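Local atomic coordinates of uric acid degradation bifunctional protein TTL (Arabidopsis thaliana, PDB entry 2Q37), a protein that hydrolyses 5-hydroxyisourate and stereoselectively decarboxylates the product OHCU to (S)-allantoin, the last two steps of uric acid degradation, this chain being the OHCU decarboxylase part. Residues 40-45 with 64-69; 60-65 with 72-77; 117-122 with 142-147. All blocks are in the same frame, centred on the assembly; numbering follows the deposited sequence.

Interaction 1 of 3, residues 40-45 with 64-69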
# COMPACT_ATOMS: atom_id res chain seq x y z
N ALA A 40 -13.51 -10.39 5.00
CA ALA A 40 -14.32 -11.51 5.47
C ALA A 40 -15.32 -10.98 6.50
O ALA A 40 -16.51 -11.25 6.41
CB ALA A 40 -13.43 -12.59 6.10
N LYS A 41 -14.81 -10.21 7.45
CA LYS A 41 -15.63 -9.63 8.50
C LYS A 41 -16.79 -8.80 7.95
O LYS A 41 -17.96 -9.06 8.25
CB LYS A 41 -14.76 -8.74 9.40
CG LYS A 41 -15.48 -8.20 10.63
CD LYS A 41 -14.59 -7.25 11.45
CE LYS A 41 -13.23 -7.87 11.81
NZ LYS A 41 -13.33 -9.16 12.54
N GLN A 42 -16.47 -7.81 7.13
CA GLN A 42 -17.49 -6.94 6.55
C GLN A 42 -18.50 -7.69 5.71
O GLN A 42 -19.64 -7.27 5.57
CB GLN A 42 -16.83 -5.84 5.72
CG GLN A 42 -16.08 -4.82 6.56
CD GLN A 42 -15.55 -3.66 5.73
OE1 GLN A 42 -16.29 -3.04 4.98
NE2 GLN A 42 -14.26 -3.37 5.88
N MSE A 43 -18.08 -8.82 5.16
CA MSE A 43 -18.98 -9.61 4.35
C MSE A 43 -19.86 -10.49 5.25
O MSE A 43 -21.04 -10.69 4.95
CB MSE A 43 -18.17 -10.47 3.37
CG MSE A 43 -18.86 -10.73 2.03
SE MSE A 43 -18.92 -9.21 0.80
CE MSE A 43 -19.89 -10.06 -0.65
N SER A 44 -19.29 -11.00 6.34
CA SER A 44 -20.02 -11.85 7.28
C SER A 44 -21.29 -11.16 7.75
O SER A 44 -22.31 -11.81 8.00
CB SER A 44 -19.16 -12.20 8.50
OG SER A 44 -18.33 -13.32 8.26
N THR A 45 -21.22 -9.84 7.89
CA THR A 45 -22.35 -9.06 8.35
C THR A 45 -23.01 -8.29 7.21
O THR A 45 -23.13 -7.06 7.26
CB THR A 45 -21.93 -8.07 9.44
OG1 THR A 45 -21.11 -7.05 8.86
CG2 THR A 45 -21.16 -8.80 10.53
N ASN A 64 -13.14 -0.05 -2.03
CA ASN A 64 -13.35 1.21 -1.33
C ASN A 64 -13.43 1.16 0.19
O ASN A 64 -13.46 2.22 0.83
CB ASN A 64 -14.61 1.89 -1.86
CG ASN A 64 -14.69 1.87 -3.36
OD1 ASN A 64 -13.77 2.30 -4.05
ND2 ASN A 64 -15.80 1.36 -3.88
N GLN A 65 -13.45 -0.02 0.79
CA GLN A 65 -13.55 -0.09 2.25
C GLN A 65 -12.36 -0.68 3.00
O GLN A 65 -11.95 -0.15 4.03
CB GLN A 65 -14.82 -0.84 2.66
CG GLN A 65 -16.09 -0.14 2.24
CD GLN A 65 -16.02 1.37 2.43
OE1 GLN A 65 -15.74 1.87 3.53
NE2 GLN A 65 -16.26 2.11 1.35
N VAL A 66 -11.80 -1.76 2.49
CA VAL A 66 -10.66 -2.34 3.16
C VAL A 66 -9.43 -1.50 2.83
O VAL A 66 -9.32 -0.95 1.73
CB VAL A 66 -10.48 -3.80 2.70
CG1 VAL A 66 -11.74 -4.61 3.09
CG2 VAL A 66 -10.25 -3.84 1.19
N ASN A 67 -8.51 -1.36 3.78
CA ASN A 67 -7.32 -0.55 3.53
C ASN A 67 -6.16 -1.36 2.92
O ASN A 67 -6.24 -2.58 2.80
CB ASN A 67 -6.86 0.17 4.81
CG ASN A 67 -6.47 -0.78 5.93
OD1 ASN A 67 -5.68 -1.73 5.74
ND2 ASN A 67 -7.02 -0.52 7.12
N VAL A 68 -5.11 -0.66 2.53
CA VAL A 68 -3.95 -1.29 1.91
C VAL A 68 -3.39 -2.42 2.74
O VAL A 68 -2.90 -3.42 2.22
CB VAL A 68 -2.87 -0.23 1.65
CG1 VAL A 68 -1.56 -0.88 1.25
CG2 VAL A 68 -3.36 0.72 0.54
N THR A 69 -3.48 -2.28 4.06
CA THR A 69 -2.99 -3.30 4.98
C THR A 69 -3.76 -4.62 4.80
O THR A 69 -3.19 -5.70 4.91
CB THR A 69 -3.11 -2.82 6.43
OG1 THR A 69 -2.19 -1.75 6.65
CG2 THR A 69 -2.81 -3.95 7.39

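Interaction 2 of 3, residues 60-65 with 72-77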
# COMPACT_ATOMS: atom_id res chain seq x y z
N ASP A 60 -17.13 -3.53 -4.07
CA ASP A 60 -17.14 -2.21 -3.47
C ASP A 60 -16.40 -2.21 -2.15
O ASP A 60 -15.65 -1.28 -1.85
CB ASP A 60 -18.57 -1.69 -3.29
CG ASP A 60 -18.61 -0.20 -2.94
OD1 ASP A 60 -18.53 0.62 -3.89
OD2 ASP A 60 -18.69 0.14 -1.73
N ILE A 61 -16.61 -3.25 -1.35
CA ILE A 61 -15.92 -3.34 -0.08
C ILE A 61 -14.41 -3.47 -0.32
O ILE A 61 -13.60 -2.79 0.32
CB ILE A 61 -16.41 -4.55 0.70
CG1 ILE A 61 -17.86 -4.33 1.13
CG2 ILE A 61 -15.50 -4.83 1.89
CD1 ILE A 61 -18.51 -5.55 1.78
N TRP A 62 -14.04 -4.32 -1.27
CA TRP A 62 -12.65 -4.57 -1.58
C TRP A 62 -11.92 -3.33 -2.11
O TRP A 62 -10.83 -3.00 -1.65
CB TRP A 62 -12.54 -5.72 -2.58
CG TRP A 62 -11.16 -6.01 -3.01
CD1 TRP A 62 -10.60 -5.72 -4.22
CD2 TRP A 62 -10.13 -6.62 -2.23
NE1 TRP A 62 -9.28 -6.10 -4.24
CE2 TRP A 62 -8.97 -6.66 -3.03
CE3 TRP A 62 -10.08 -7.14 -0.93
CZ2 TRP A 62 -7.76 -7.19 -2.57
CZ3 TRP A 62 -8.88 -7.68 -0.47
CH2 TRP A 62 -7.73 -7.70 -1.29
N PHE A 63 -12.54 -2.65 -3.06
CA PHE A 63 -11.95 -1.46 -3.66
C PHE A 63 -12.14 -0.14 -2.90
O PHE A 63 -11.37 0.80 -3.10
CB PHE A 63 -12.45 -1.28 -5.09
CG PHE A 63 -11.89 -2.28 -6.06
CD1 PHE A 63 -10.52 -2.33 -6.30
CD2 PHE A 63 -12.73 -3.18 -6.72
CE1 PHE A 63 -9.98 -3.27 -7.18
CE2 PHE A 63 -12.21 -4.13 -7.61
CZ PHE A 63 -10.83 -4.18 -7.84
N ASN A 64 -13.14 -0.05 -2.03
CA ASN A 64 -13.35 1.21 -1.33
C ASN A 64 -13.43 1.16 0.19
O ASN A 64 -13.46 2.22 0.83
CB ASN A 64 -14.61 1.89 -1.86
CG ASN A 64 -14.69 1.87 -3.36
OD1 ASN A 64 -13.77 2.30 -4.05
ND2 ASN A 64 -15.80 1.36 -3.88
N GLN A 65 -13.45 -0.02 0.79
CA GLN A 65 -13.55 -0.09 2.25
C GLN A 65 -12.36 -0.68 3.00
O GLN A 65 -11.95 -0.15 4.03
CB GLN A 65 -14.82 -0.84 2.66
CG GLN A 65 -16.09 -0.14 2.24
CD GLN A 65 -16.02 1.37 2.43
OE1 GLN A 65 -15.74 1.87 3.53
NE2 GLN A 65 -16.26 2.11 1.35
N LEU A 72 -2.70 -6.39 1.63
CA LEU A 72 -1.44 -7.10 1.87
C LEU A 72 -1.64 -8.42 2.61
O LEU A 72 -0.95 -9.41 2.32
CB LEU A 72 -0.47 -6.22 2.65
CG LEU A 72 -0.09 -4.91 1.95
CD1 LEU A 72 0.93 -4.15 2.83
CD2 LEU A 72 0.49 -5.20 0.54
N GLU A 73 -2.58 -8.44 3.55
CA GLU A 73 -2.84 -9.65 4.29
C GLU A 73 -3.39 -10.69 3.32
O GLU A 73 -2.95 -11.85 3.32
CB GLU A 73 -3.86 -9.40 5.42
CG GLU A 73 -4.15 -10.65 6.26
CD GLU A 73 -5.06 -10.39 7.46
OE1 GLU A 73 -6.12 -9.74 7.29
OE2 GLU A 73 -4.72 -10.86 8.57
N ALA A 74 -4.34 -10.26 2.49
CA ALA A 74 -4.95 -11.17 1.54
C ALA A 74 -3.99 -11.75 0.51
O ALA A 74 -4.14 -12.91 0.12
CB ALA A 74 -6.13 -10.50 0.85
N PHE A 75 -3.01 -10.96 0.06
CA PHE A 75 -2.06 -11.44 -0.95
C PHE A 75 -1.21 -12.56 -0.35
O PHE A 75 -0.98 -13.60 -0.98
CB PHE A 75 -1.11 -10.33 -1.43
CG PHE A 75 -1.79 -9.11 -1.99
CD1 PHE A 75 -3.05 -9.19 -2.57
CD2 PHE A 75 -1.12 -7.88 -1.99
CE1 PHE A 75 -3.64 -8.05 -3.15
CE2 PHE A 75 -1.70 -6.75 -2.56
CZ PHE A 75 -2.96 -6.82 -3.14
N SER A 76 -0.75 -12.32 0.87
CA SER A 76 0.09 -13.27 1.57
C SER A 76 -0.56 -14.64 1.74
O SER A 76 0.13 -15.65 1.82
CB SER A 76 0.46 -12.72 2.96
OG SER A 76 -0.68 -12.74 3.82
N ALA A 77 -1.89 -14.69 1.77
CA ALA A 77 -2.58 -15.96 1.96
C ALA A 77 -2.43 -16.94 0.80
O ALA A 77 -2.82 -18.12 0.91
CB ALA A 77 -4.06 -15.70 2.21

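Interaction 3 of 3, residues 117-122 with 142-147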
# COMPACT_ATOMS: atom_id res chain seq x y z
N ALA A 117 10.47 -19.79 -9.62
CA ALA A 117 10.94 -19.81 -8.23
C ALA A 117 11.99 -18.75 -7.97
O ALA A 117 12.17 -18.30 -6.83
CB ALA A 117 11.50 -21.18 -7.89
N GLU A 118 12.68 -18.35 -9.03
CA GLU A 118 13.71 -17.33 -8.94
C GLU A 118 13.15 -15.92 -9.03
O GLU A 118 13.45 -15.07 -8.19
CB GLU A 118 14.76 -17.56 -10.03
CG GLU A 118 15.94 -18.40 -9.55
CD GLU A 118 16.55 -19.25 -10.66
OE1 GLU A 118 16.80 -18.73 -11.78
OE2 GLU A 118 16.80 -20.45 -10.39
N TRP A 119 12.33 -15.66 -10.04
CA TRP A 119 11.74 -14.34 -10.20
C TRP A 119 10.76 -13.99 -9.08
O TRP A 119 10.55 -12.80 -8.80
CB TRP A 119 11.06 -14.21 -11.55
CG TRP A 119 12.01 -13.92 -12.66
CD1 TRP A 119 12.72 -14.82 -13.40
CD2 TRP A 119 12.37 -12.62 -13.17
NE1 TRP A 119 13.48 -14.17 -14.34
CE2 TRP A 119 13.29 -12.82 -14.22
CE3 TRP A 119 12.00 -11.31 -12.83
CZ2 TRP A 119 13.84 -11.76 -14.95
CZ3 TRP A 119 12.54 -10.26 -13.55
CH2 TRP A 119 13.46 -10.49 -14.60
N ASN A 120 10.15 -15.00 -8.45
CA ASN A 120 9.22 -14.74 -7.35
C ASN A 120 9.99 -14.12 -6.21
O ASN A 120 9.48 -13.24 -5.50
CB ASN A 120 8.56 -16.03 -6.86
CG ASN A 120 7.24 -16.28 -7.53
OD1 ASN A 120 6.32 -15.48 -7.42
ND2 ASN A 120 7.13 -17.41 -8.22
N VAL A 121 11.22 -14.59 -6.04
CA VAL A 121 12.09 -14.06 -5.00
C VAL A 121 12.43 -12.62 -5.35
O VAL A 121 12.39 -11.75 -4.48
CB VAL A 121 13.39 -14.87 -4.92
CG1 VAL A 121 14.36 -14.17 -3.97
CG2 VAL A 121 13.09 -16.27 -4.44
N LEU A 122 12.78 -12.38 -6.62
CA LEU A 122 13.14 -11.03 -7.08
C LEU A 122 11.98 -10.05 -6.93
O LEU A 122 12.18 -8.91 -6.54
CB LEU A 122 13.55 -11.04 -8.55
CG LEU A 122 14.64 -11.97 -9.05
CD1 LEU A 122 14.99 -11.55 -10.48
CD2 LEU A 122 15.88 -11.91 -8.15
N GLU A 142 3.25 -18.44 -19.41
CA GLU A 142 2.58 -17.17 -19.65
C GLU A 142 2.68 -16.32 -18.39
O GLU A 142 2.94 -15.11 -18.46
CB GLU A 142 1.12 -17.38 -20.00
CG GLU A 142 0.90 -18.34 -21.14
CD GLU A 142 -0.55 -18.69 -21.32
OE1 GLU A 142 -1.30 -18.58 -20.33
OE2 GLU A 142 -0.94 -19.09 -22.43
N MSE A 143 2.48 -16.95 -17.24
CA MSE A 143 2.54 -16.24 -15.97
C MSE A 143 3.94 -15.76 -15.63
O MSE A 143 4.10 -14.72 -15.02
CB MSE A 143 1.97 -17.10 -14.86
CG MSE A 143 0.48 -17.34 -15.01
SE MSE A 143 -0.33 -18.04 -13.39
CE MSE A 143 -0.47 -19.94 -13.86
N LEU A 144 4.96 -16.52 -16.03
CA LEU A 144 6.35 -16.13 -15.78
C LEU A 144 6.60 -14.86 -16.62
O LEU A 144 7.25 -13.91 -16.19
CB LEU A 144 7.29 -17.26 -16.21
CG LEU A 144 8.82 -17.23 -16.06
CD1 LEU A 144 9.41 -16.38 -17.16
CD2 LEU A 144 9.21 -16.70 -14.69
N HIS A 145 6.03 -14.84 -17.82
CA HIS A 145 6.17 -13.71 -18.71
C HIS A 145 5.41 -12.49 -18.17
O HIS A 145 5.89 -11.35 -18.29
CB HIS A 145 5.64 -14.07 -20.10
CG HIS A 145 5.61 -12.92 -21.05
ND1 HIS A 145 6.75 -12.36 -21.59
CD2 HIS A 145 4.57 -12.18 -21.51
CE1 HIS A 145 6.42 -11.33 -22.34
NE2 HIS A 145 5.10 -11.20 -22.31
N ALA A 146 4.23 -12.71 -17.60
CA ALA A 146 3.44 -11.61 -17.04
C ALA A 146 4.17 -11.06 -15.81
O ALA A 146 4.08 -9.86 -15.52
CB ALA A 146 2.05 -12.08 -16.66
N LEU A 147 4.89 -11.93 -15.10
CA LEU A 147 5.65 -11.53 -13.92
C LEU A 147 6.83 -10.65 -14.35
O LEU A 147 6.99 -9.55 -13.82
CB LEU A 147 6.12 -12.77 -13.15
CG LEU A 147 7.19 -12.80 -12.04
CD1 LEU A 147 7.65 -11.43 -11.63
CD2 LEU A 147 6.62 -13.58 -10.86

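Interaction 1 of 3, residues 40-45 with 64-69
Q42 and V66 mark the closest passage of the two backbones, with their CA atoms 8.9 Å apart. Residues 40-44 form the end of helix 37-44, while 64-69 leave helix 51-64, pass an extended corner at V66 and N67, and enter helix 68-76. At that spacing the main chains stay clear of each other, and one long side chain spans the gap. Q42 points at the corner: CG stands anti to its carbonyl carbon (chi1 -70°) and the chain beyond is extended, which carries the amide to full reach. There OE1 of Q42 lies 3.5 Å from Q65 CB, and NE2 of Q42 lies 4.0 Å from V66 CG1, so the amide rests on both residues by van der Waals contact alone. NE2 is hydrogen-bonded to E38 OE2, one turn back in the same helix. Q65 also sets out toward Q42 but bends at chi2 and leads its own amide away; the two chains cross at about a right angle, amide planes 66° apart. V66 is buried, packed as well on I61, E38 and F39. The contact belongs to the all-helical OHCU decarboxylase domain: helix 37-44, inside the region required for BRI1 binding, leans through Q42 on the turn between two consecutive helices, away from the allantoin site.

Interaction 2 of 3, residues 60-65 with 72-77
W62 reaches A74 because its CG is anti to the backbone N (chi1 177°), which swings the indole out from helix 51-64 toward helix 68-76; chi2 of -106° then sets the six-membered ring foremost. On the other side F75 takes a chi1 of -56°, bringing its phenyl ring back to the same edge of the indole. The indole spans most of the gap: the nearest CA atoms, those of W62 and A74, are 10.6 Å apart.

The indole meets its partners with its rim. CH2 of W62 is 3.9 Å from A74 CB, with CZ3 only a little farther from that methyl, and the neighbouring CZ2 of W62 lies 4.2 Å from F75 CE1. Both A74 CB and F75 CE1 sit near the plane of the indole, at its edge, whereas the W62 atom approaches the phenyl ring of F75 obliquely. Closer to its own helix W62 also packs on F63: CD1 of W62 stands over the centre of the F63 ring, 3.8 Å above its plane. The indole nitrogen NE1 is hydrogen-bonded to A163 O in helix 155-178, and W71 stacks on W62 while its own NE1 bonds to the W62 carbonyl.

F75 carries the contact toward the active site. Its side chain is about 5 Å from that of the proton donor H78 and about 8 Å from the bound allantoin, and its ring also meets that of F129. Between the two segments the chemistry is wholly apolar, dispersion between an aromatic rim, a methyl and a second ring; the NE1 bond to A163 O, with the W71 stack, probably fixes the rotation of the indole.

Interaction 3 of 3, residues 117-122 with 142-147
W119 meets L147 with the first atom of its side chain: CB lies 4.1 Å from L147 CG. From there CG stands anti to the carbonyl carbon (chi1 -81°), and the indole swings outward. CD1 of W119 comes next, 4.2 Å from L144 CD2; the methyl approaches the indole obliquely, and the two side chains cross at about a right angle. Farther along, L122 from the same helix sets its CD1 3.8 Å above one face of the W119 indole, offset toward the rim. Beyond these segments, Y151 joins the indole in an edge-to-face pair.

The axes of segments 117-122 and 142-147, on helices 110-127 and 140-150, come within 10.5 Å of each other and run 26° from parallel. The chain between the two helices carries F131, I132, I133, C134 and A135, which line the (S)-allantoin pocket of the decarboxylase domain; through L147, which touches F131, the pair lies against that lining. L147, buried, has the largest share of this interface: with CG anti to its backbone N (chi1 166°), it meets W119 with CG and N120 with CD2.

N120 is the second residue of 117-122 to touch it, its OD1 3.9 Å from L147 CD2 in a plain van der Waals contact. Its ND2 is hydrogen-bonded to I81 O, a pocket residue, and the N120 side chain sits about 6 Å from the bound allantoin.

Interactions 1 and 2 are neighbours, centres 7 Å apart, sharing N64 and Q65 and both involving helix 68-76 or the turn that leads into it. I61 joins them: its carbonyl probably takes a hydrogen bond from V66 N, while its side chain packs on Q42 and M43. Interaction 1 is only partly buried and lays one glutamine amide on aliphatic carbons, interaction 2 is a buried aromatic contact; both lie near the second subunit, whose R154 bonds to F63 O. Interaction 3 stands on the opposite side of the chain's centre, 22 Å from interaction 2 centre to centre, and is buried within a single subunit. It packs leucines against an indole, and with interaction 2 it flanks the allantoin pocket, which interaction 1 does not approach.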